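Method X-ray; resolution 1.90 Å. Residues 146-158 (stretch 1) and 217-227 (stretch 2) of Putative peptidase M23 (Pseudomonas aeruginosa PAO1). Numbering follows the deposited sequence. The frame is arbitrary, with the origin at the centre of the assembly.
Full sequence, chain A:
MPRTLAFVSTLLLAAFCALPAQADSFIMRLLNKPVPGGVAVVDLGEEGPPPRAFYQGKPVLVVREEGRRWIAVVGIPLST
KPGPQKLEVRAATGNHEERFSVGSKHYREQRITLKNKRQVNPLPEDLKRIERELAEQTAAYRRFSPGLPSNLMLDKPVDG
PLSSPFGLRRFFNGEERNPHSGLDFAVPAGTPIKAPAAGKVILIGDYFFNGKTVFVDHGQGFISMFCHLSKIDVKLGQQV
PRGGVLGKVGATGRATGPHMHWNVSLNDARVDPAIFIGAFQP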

# COMPACT_ATOMS: atom_id res chain seq x y z
N PRO A 146 -13.75 5.25 2.41
CA PRO A 146 -14.63 4.12 2.82
C PRO A 146 -14.74 2.88 1.93
O PRO A 146 -15.22 1.83 2.39
N GLY A 147 -14.33 2.99 0.67
CA GLY A 147 -14.57 1.93 -0.30
C GLY A 147 -13.72 0.68 -0.17
O GLY A 147 -12.59 0.71 0.33
N LEU A 148 -14.27 -0.43 -0.64
CA LEU A 148 -13.58 -1.71 -0.64
C LEU A 148 -12.74 -1.83 -1.91
O LEU A 148 -13.21 -1.51 -3.00
N PRO A 149 -11.48 -2.28 -1.76
CA PRO A 149 -10.60 -2.59 -2.87
C PRO A 149 -11.22 -3.55 -3.89
O PRO A 149 -11.92 -4.52 -3.52
N SER A 150 -10.95 -3.27 -5.15
CA SER A 150 -11.44 -4.09 -6.27
C SER A 150 -10.85 -5.49 -6.23
O SER A 150 -11.53 -6.47 -6.52
N ASN A 151 -9.57 -5.58 -5.85
CA ASN A 151 -8.87 -6.85 -5.70
C ASN A 151 -7.76 -6.70 -4.68
O ASN A 151 -7.09 -5.66 -4.62
N LEU A 152 -7.58 -7.74 -3.86
CA LEU A 152 -6.53 -7.71 -2.85
C LEU A 152 -5.26 -8.34 -3.37
O LEU A 152 -4.16 -7.94 -2.99
N MET A 153 -5.41 -9.34 -4.24
CA MET A 153 -4.27 -9.84 -5.01
C MET A 153 -4.05 -8.86 -6.15
O MET A 153 -4.94 -8.66 -6.99
N LEU A 154 -2.86 -8.27 -6.17
CA LEU A 154 -2.55 -7.17 -7.09
C LEU A 154 -1.82 -7.65 -8.33
O LEU A 154 -1.06 -8.63 -8.28
N ASP A 155 -2.06 -6.97 -9.45
CA ASP A 155 -1.28 -7.20 -10.65
C ASP A 155 0.06 -6.51 -10.49
O ASP A 155 0.16 -5.48 -9.82
N LYS A 156 1.09 -7.08 -11.11
CA LYS A 156 2.35 -6.38 -11.31
C LYS A 156 2.05 -5.11 -12.11
O LYS A 156 1.31 -5.17 -13.10
N PRO A 157 2.57 -3.96 -11.66
CA PRO A 157 2.35 -2.70 -12.36
C PRO A 157 3.13 -2.56 -13.67
O PRO A 157 2.77 -1.73 -14.51
N VAL A 158 4.18 -3.36 -13.84
CA VAL A 158 4.91 -3.44 -15.12
C VAL A 158 5.21 -4.89 -15.48
O VAL A 158 5.42 -5.73 -14.60
N ASP A 217 -5.27 5.47 -4.39
CA ASP A 217 -6.01 4.97 -3.23
C ASP A 217 -6.95 3.84 -3.65
O ASP A 217 -7.98 4.08 -4.26
N HIS A 218 -6.60 2.60 -3.30
CA HIS A 218 -7.48 1.46 -3.59
C HIS A 218 -8.66 1.36 -2.63
O HIS A 218 -9.58 0.59 -2.87
N GLY A 219 -8.62 2.12 -1.54
CA GLY A 219 -9.70 2.18 -0.55
C GLY A 219 -9.25 1.70 0.82
O GLY A 219 -8.44 0.77 0.93
N GLN A 220 -9.77 2.33 1.86
CA GLN A 220 -9.52 1.95 3.27
C GLN A 220 -8.03 1.80 3.61
O GLN A 220 -7.60 0.81 4.19
N GLY A 221 -7.27 2.82 3.21
CA GLY A 221 -5.85 2.90 3.50
C GLY A 221 -4.93 2.05 2.66
O GLY A 221 -3.71 2.13 2.82
N PHE A 222 -5.51 1.23 1.78
CA PHE A 222 -4.76 0.35 0.89
C PHE A 222 -4.33 1.20 -0.30
O PHE A 222 -5.16 1.57 -1.13
N ILE A 223 -3.04 1.53 -0.36
CA ILE A 223 -2.55 2.58 -1.26
C ILE A 223 -1.29 2.13 -2.02
O ILE A 223 -0.35 1.59 -1.42
N SER A 224 -1.28 2.33 -3.35
CA SER A 224 -0.06 2.19 -4.14
C SER A 224 0.57 3.55 -4.41
O SER A 224 -0.13 4.53 -4.69
N MET A 225 1.89 3.60 -4.32
CA MET A 225 2.64 4.80 -4.70
C MET A 225 3.67 4.40 -5.75
O MET A 225 4.26 3.31 -5.67
N PHE A 226 3.86 5.27 -6.74
CA PHE A 226 4.88 5.08 -7.78
C PHE A 226 5.66 6.36 -7.94
O PHE A 226 5.07 7.43 -8.04
N CYS A 227 6.99 6.26 -7.97
CA CYS A 227 7.82 7.44 -8.09
C CYS A 227 8.91 7.30 -9.15
O CYS A 227 9.07 6.23 -9.75

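Stretch 1 has no regular secondary structure; it runs as an irregular strap, with prolines at P146, P149 and P157, across a hairpin of stretch 2, whose two strands are joined by a type I' turn from G219 to F222. The aromatic ring of F222 dominates the contact. Its CA-to-CB bond points toward stretch 1, and with chi1 in the t well (-173°) the ring reaches into a pocket lined by P149, L152 and L154. The edge of the ring meets P149, with CG of P149 3.7 Å from CD2 of F222. L154 also points toward the hairpin, and its m,t rotamer, a common leucine conformation, carries CD1 of L154 to 3.7 Å from CZ of F222. L152 has the same m,t rotamer but starts sideways; its end swings nearer, leaving CD2 of L152 4.2 Å from CE2 of F222, a looser contact. A broad, flat phenylalanine suits this place because a single ring can touch several small aliphatic groups at once. The cost is one buried polar atom: the carbonyl O of N151 lies near the plane of the ring, 3.8 Å from CE2 of F222, and has no hydrogen-bonding partner.

A second, smaller apolar contact lies further along. F226 and P157 both point toward each other's stretch, and CB of P157 comes within 3.5 Å of CE1 of F226. The m rotamer of F226 (chi1 -57°) directs its ring to the proline, although the two CA atoms remain 9.4 Å apart; the side chains span the gap.

At the turn, the backbones themselves approach. G219 CA lies 3.4 Å from G147 O in a CA-H...O contact, and a CB on G219 would collide with that same oxygen. Its phi/psi of 118/144 also calls for glycine, so the residue type answers both demands. A matching CA-H...O contact joins P149 CA to H218 O at 3.3 Å. The same H218 O accepts a hydrogen bond from a water at 2.8 Å, and that water in turn accepts one from S150 N at 2.9 Å, bridging the stretches.

Q220 makes the one direct conventional hydrogen bond across the contact. Its CA-to-CB bond is sideways, but the m,t rotamer extends the chain toward stretch 1, so that NE2 of Q220 donates to O of P146 at 3.1 Å. On the way, CG of Q220 passes 3.4 Å from G147 O, while CD2 of L148, whose side chain begins by pointing away, returns to 3.9 Å from NE2 of Q220.

Other polar side chains brace their own stretch. N151, in the p rotamer, sends ND2 to M153 O at 2.8 Å, holding the strap's local bend. In the hairpin, H218 takes chi1 m, which places its NE2 2.9 Å from OG of S224, also m; this hydrogen bond links the two strands side chain to side chain.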

# COMPACT_ATOMS: atom_id res chain seq x y z
CB PRO A 146 -16.00 4.78 2.96
CG PRO A 146 -15.96 5.94 2.04
CD PRO A 146 -14.54 6.43 2.02
CB LEU A 148 -14.60 -2.87 -0.58
CG LEU A 148 -15.50 -3.00 0.67
CD1 LEU A 148 -16.75 -3.83 0.38
CD2 LEU A 148 -14.76 -3.56 1.87
CB PRO A 149 -9.40 -3.25 -2.19
CG PRO A 149 -9.35 -2.59 -0.86
CD PRO A 149 -10.80 -2.52 -0.47
CB SER A 150 -11.13 -3.41 -7.61
OG SER A 150 -9.77 -3.56 -8.00
CB ASN A 151 -8.28 -7.33 -7.04
CG ASN A 151 -7.57 -6.23 -7.81
OD1 ASN A 151 -8.17 -5.21 -8.17
ND2 ASN A 151 -6.29 -6.44 -8.10
CB LEU A 152 -6.97 -8.38 -1.55
CG LEU A 152 -8.17 -7.81 -0.78
CD1 LEU A 152 -8.38 -8.65 0.49
CD2 LEU A 152 -8.00 -6.34 -0.43
CB MET A 153 -4.50 -11.25 -5.54
CG MET A 153 -3.25 -11.83 -6.22
SD MET A 153 -3.38 -13.54 -6.80
CE MET A 153 -1.66 -13.87 -7.23
CB LEU A 154 -1.69 -6.13 -6.37
CG LEU A 154 -2.29 -5.46 -5.13
CD1 LEU A 154 -1.32 -4.44 -4.53
CD2 LEU A 154 -3.62 -4.82 -5.45
CB ASP A 155 -1.96 -6.62 -11.88
CG ASP A 155 -3.26 -7.30 -12.22
OD1 ASP A 155 -3.49 -8.45 -11.79
OD2 ASP A 155 -4.06 -6.67 -12.93
CB LYS A 156 3.34 -7.26 -12.06
CG LYS A 156 3.91 -8.40 -11.25
CD LYS A 156 4.70 -9.36 -12.13
CE LYS A 156 5.95 -8.70 -12.66
NZ LYS A 156 6.72 -9.62 -13.54
CB PRO A 157 2.78 -1.64 -11.35
CG PRO A 157 3.67 -2.34 -10.41
CD PRO A 157 3.37 -3.79 -10.44
CB VAL A 158 6.24 -2.63 -15.08
CG1 VAL A 158 5.99 -1.13 -15.14
CG2 VAL A 158 7.05 -2.97 -13.86
CB ASP A 217 -6.74 6.14 -2.55
CG ASP A 217 -7.63 5.71 -1.39
OD1 ASP A 217 -7.38 4.65 -0.80
OD2 ASP A 217 -8.58 6.46 -1.06
CB HIS A 218 -6.70 0.14 -3.65
CG HIS A 218 -5.46 0.21 -4.48
ND1 HIS A 218 -5.48 0.46 -5.84
CD2 HIS A 218 -4.15 0.09 -4.15
CE1 HIS A 218 -4.25 0.50 -6.30
NE2 HIS A 218 -3.42 0.26 -5.30
CB GLN A 220 -10.32 0.69 3.67
CG GLN A 220 -11.83 0.89 3.67
CD GLN A 220 -12.59 -0.21 4.38
OE1 GLN A 220 -12.09 -0.84 5.31
NE2 GLN A 220 -13.83 -0.44 3.95
CB PHE A 222 -5.66 -0.80 0.42
CG PHE A 222 -4.96 -1.88 -0.37
CD1 PHE A 222 -3.62 -2.20 -0.16
CD2 PHE A 222 -5.70 -2.65 -1.28
CE1 PHE A 222 -3.02 -3.23 -0.87
CE2 PHE A 222 -5.10 -3.68 -2.00
CZ PHE A 222 -3.76 -3.98 -1.80
CB ILE A 223 -2.28 3.90 -0.46
CG1 ILE A 223 -3.62 4.54 0.00
CG2 ILE A 223 -1.43 4.94 -1.27
CD1 ILE A 223 -3.50 5.56 1.12
CB SER A 224 -0.32 1.49 -5.47
OG SER A 224 -0.57 0.10 -5.29
CB MET A 225 3.30 5.43 -3.47
CG MET A 225 4.18 6.68 -3.74
SD MET A 225 5.84 6.27 -4.32
CE MET A 225 6.83 7.38 -3.31
CB PHE A 226 4.25 4.71 -9.12
CG PHE A 226 3.41 3.49 -9.06
CD1 PHE A 226 3.99 2.24 -9.23
CD2 PHE A 226 2.05 3.57 -8.80
CE1 PHE A 226 3.22 1.10 -9.16
CE2 PHE A 226 1.28 2.42 -8.72
CZ PHE A 226 1.87 1.19 -8.90
CB CYS A 227 8.40 7.83 -6.73
SG CYS A 227 9.43 6.57 -5.98
O HOH W 1 -10.03 -0.50 -5.37